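Local coordinates for protein diguanylate cyclase TpbB (Pseudomonas aeruginosa, PDB 4IOB) that catalyses the condensation of two GTP molecules into the second messenger cyclic-di-GMP, through the magnesium-dependent GGDEF domain of a membrane-bound regulator of biofilm formation, at residues S118-Y126 / L136-M144. Numbering follows the deposited sequence.
Sequences SLTIGIALY and LLHDADMAM
Tyr126 meets Leu136 through its CB, 4.1 Å from Leu136 CD2, and not through its ring: with CG anti to the backbone N (chi1 173°), the ring leads away from helix 136-144, toward Leu18 and Asn22 of helix 7-23. The other ring, that of His138, lies on the side of the helix turned from the strand, where Met142 CG sits 3.5 Å above one face, offset toward the rim. The second methyl of Leu136, CD1, lies against the backbone of Leu125 near its carbonyl O and also packs on Ala124 CB. Ala124 directs its methyl toward the helix, where it meets Ala140 CB at 3.6 Å and also touches Asp139 CB. Strand and helix form the first two elements of the beta-alpha-beta unit that ends in strand 155-157, and the helix packs on one face of the central mixed sheet of the GGDEF domain. The axes of strand 119-126 and helix 136-144 come within 6.0 Å, their chain directions 145° apart, a close approach made possible by small residues: Gly122 presents bare backbone, with its O 3.5 Å from Ala140 CB and its N 3.7 Å from Met144 CB, while Ala143 CB lies over Gly122 CA. Toward the start of the strand, Thr120 turns CG2 to the carbonyl O of Met144 at 3.7 Å; its chi1 of -59° sets OG1 beside its own backbone N, and this hydroxyl hydrogen-bonds Asp36 OD1 and Gly153 N. The Thr120 side chain is about 8 Å from those of the magnesium-binding residues Ser35 and Asp77.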
# COMPACT_ATOMS: atom_id res chain seq x y z
N SER A 118 11.67 -3.51 -3.99
CA SER A 118 10.79 -2.52 -4.60
C SER A 118 9.36 -2.70 -4.11
O SER A 118 8.99 -3.76 -3.62
CB SER A 118 10.84 -2.63 -6.13
OG SER A 118 12.16 -2.45 -6.61
N LEU A 119 8.56 -1.65 -4.25
CA LEU A 119 7.16 -1.71 -3.85
C LEU A 119 6.23 -1.56 -5.06
O LEU A 119 6.32 -0.59 -5.81
CB LEU A 119 6.84 -0.63 -2.81
CG LEU A 119 7.38 -0.87 -1.40
CD1 LEU A 119 7.00 0.27 -0.48
CD2 LEU A 119 6.88 -2.20 -0.85
N THR A 120 5.35 -2.53 -5.24
CA THR A 120 4.34 -2.47 -6.29
C THR A 120 3.02 -2.00 -5.69
O THR A 120 2.50 -2.61 -4.76
CB THR A 120 4.14 -3.84 -6.96
OG1 THR A 120 5.39 -4.28 -7.53
CG2 THR A 120 3.10 -3.74 -8.07
N ILE A 121 2.47 -0.92 -6.24
CA ILE A 121 1.27 -0.32 -5.69
C ILE A 121 0.12 -0.26 -6.69
O ILE A 121 0.31 0.12 -7.84
CB ILE A 121 1.55 1.10 -5.16
CG1 ILE A 121 2.75 1.10 -4.22
CG2 ILE A 121 0.32 1.67 -4.47
CD1 ILE A 121 3.14 2.47 -3.72
N GLY A 122 -1.07 -0.64 -6.23
CA GLY A 122 -2.28 -0.54 -7.04
C GLY A 122 -3.23 0.47 -6.43
O GLY A 122 -3.70 0.30 -5.31
N ILE A 123 -3.53 1.53 -7.18
CA ILE A 123 -4.31 2.64 -6.65
C ILE A 123 -5.76 2.64 -7.14
O ILE A 123 -6.02 2.71 -8.34
CB ILE A 123 -3.66 3.99 -7.02
CG1 ILE A 123 -2.17 3.97 -6.66
CG2 ILE A 123 -4.38 5.13 -6.32
CD1 ILE A 123 -1.42 5.20 -7.11
N ALA A 124 -6.69 2.56 -6.20
CA ALA A 124 -8.11 2.64 -6.50
C ALA A 124 -8.69 3.94 -5.95
O ALA A 124 -8.38 4.33 -4.83
CB ALA A 124 -8.85 1.44 -5.93
N LEU A 125 -9.53 4.59 -6.74
CA LEU A 125 -10.04 5.91 -6.37
C LEU A 125 -11.55 5.94 -6.17
O LEU A 125 -12.30 5.19 -6.80
CB LEU A 125 -9.65 6.94 -7.43
CG LEU A 125 -8.17 7.28 -7.56
CD1 LEU A 125 -7.91 8.08 -8.83
CD2 LEU A 125 -7.69 8.05 -6.33
N TYR A 126 -12.00 6.83 -5.28
CA TYR A 126 -13.42 7.09 -5.12
C TYR A 126 -13.72 8.54 -5.48
O TYR A 126 -12.98 9.45 -5.12
CB TYR A 126 -13.87 6.81 -3.68
CG TYR A 126 -15.29 7.24 -3.42
CD1 TYR A 126 -16.36 6.38 -3.66
CD2 TYR A 126 -15.58 8.52 -2.96
CE1 TYR A 126 -17.66 6.77 -3.43
CE2 TYR A 126 -16.88 8.92 -2.73
CZ TYR A 126 -17.92 8.04 -2.96
OH TYR A 126 -19.21 8.44 -2.73
N LEU A 136 -13.81 -1.08 -4.17
CA LEU A 136 -12.64 -0.21 -4.11
C LEU A 136 -11.40 -0.99 -3.69
O LEU A 136 -10.29 -0.70 -4.15
CB LEU A 136 -12.89 0.95 -3.14
CG LEU A 136 -11.99 2.18 -3.31
CD1 LEU A 136 -12.09 2.73 -4.73
CD2 LEU A 136 -12.35 3.24 -2.29
N LEU A 137 -11.59 -1.98 -2.83
CA LEU A 137 -10.50 -2.85 -2.40
C LEU A 137 -10.13 -3.81 -3.52
O LEU A 137 -8.95 -4.01 -3.81
CB LEU A 137 -10.90 -3.63 -1.15
CG LEU A 137 -11.27 -2.81 0.09
CD1 LEU A 137 -11.84 -3.70 1.18
CD2 LEU A 137 -10.06 -2.03 0.60
N HIS A 138 -11.14 -4.40 -4.15
CA HIS A 138 -10.93 -5.33 -5.25
C HIS A 138 -10.24 -4.66 -6.40
O HIS A 138 -9.40 -5.27 -7.07
CB HIS A 138 -12.26 -5.91 -5.71
CG HIS A 138 -12.16 -6.76 -6.95
ND1 HIS A 138 -11.67 -8.01 -6.93
CD2 HIS A 138 -12.52 -6.50 -8.27
CE1 HIS A 138 -11.70 -8.53 -8.18
NE2 HIS A 138 -12.22 -7.60 -9.00
N ASP A 139 -10.58 -3.40 -6.65
CA ASP A 139 -9.96 -2.64 -7.73
C ASP A 139 -8.49 -2.37 -7.44
O ASP A 139 -7.64 -2.52 -8.32
CB ASP A 139 -10.71 -1.32 -7.95
CG ASP A 139 -12.11 -1.53 -8.48
OD1 ASP A 139 -12.50 -2.69 -8.70
OD2 ASP A 139 -12.83 -0.52 -8.69
N ALA A 140 -8.19 -1.97 -6.21
CA ALA A 140 -6.82 -1.72 -5.80
C ALA A 140 -6.02 -3.02 -5.83
O ALA A 140 -4.81 -3.02 -6.05
CB ALA A 140 -6.78 -1.11 -4.41
N ASP A 141 -6.72 -4.13 -5.61
CA ASP A 141 -6.10 -5.45 -5.61
C ASP A 141 -5.71 -5.86 -7.03
O ASP A 141 -4.58 -6.29 -7.28
CB ASP A 141 -7.05 -6.48 -5.01
CG ASP A 141 -6.37 -7.80 -4.70
OD1 ASP A 141 -5.13 -7.87 -4.80
OD2 ASP A 141 -7.08 -8.77 -4.36
N MET A 142 -6.64 -5.71 -7.96
CA MET A 142 -6.41 -6.10 -9.35
C MET A 142 -5.38 -5.19 -10.02
O MET A 142 -4.51 -5.66 -10.75
CB MET A 142 -7.72 -6.09 -10.14
CG MET A 142 -8.76 -7.07 -9.61
SD MET A 142 -8.13 -8.75 -9.46
CE MET A 142 -7.68 -9.10 -11.16
N ALA A 143 -5.49 -3.89 -9.77
CA ALA A 143 -4.54 -2.93 -10.32
C ALA A 143 -3.14 -3.22 -9.78
O ALA A 143 -2.14 -2.93 -10.44
CB ALA A 143 -4.96 -1.51 -9.98
N MET A 144 -3.08 -3.78 -8.58
CA MET A 144 -1.81 -4.11 -7.95
C MET A 144 -1.25 -5.42 -8.51
O MET A 144 -0.05 -5.67 -8.43
CB MET A 144 -1.97 -4.19 -6.43
CG MET A 144 -0.67 -4.42 -5.67
SD MET A 144 -0.18 -6.15 -5.64
CE MET A 144 -1.44 -6.84 -4.57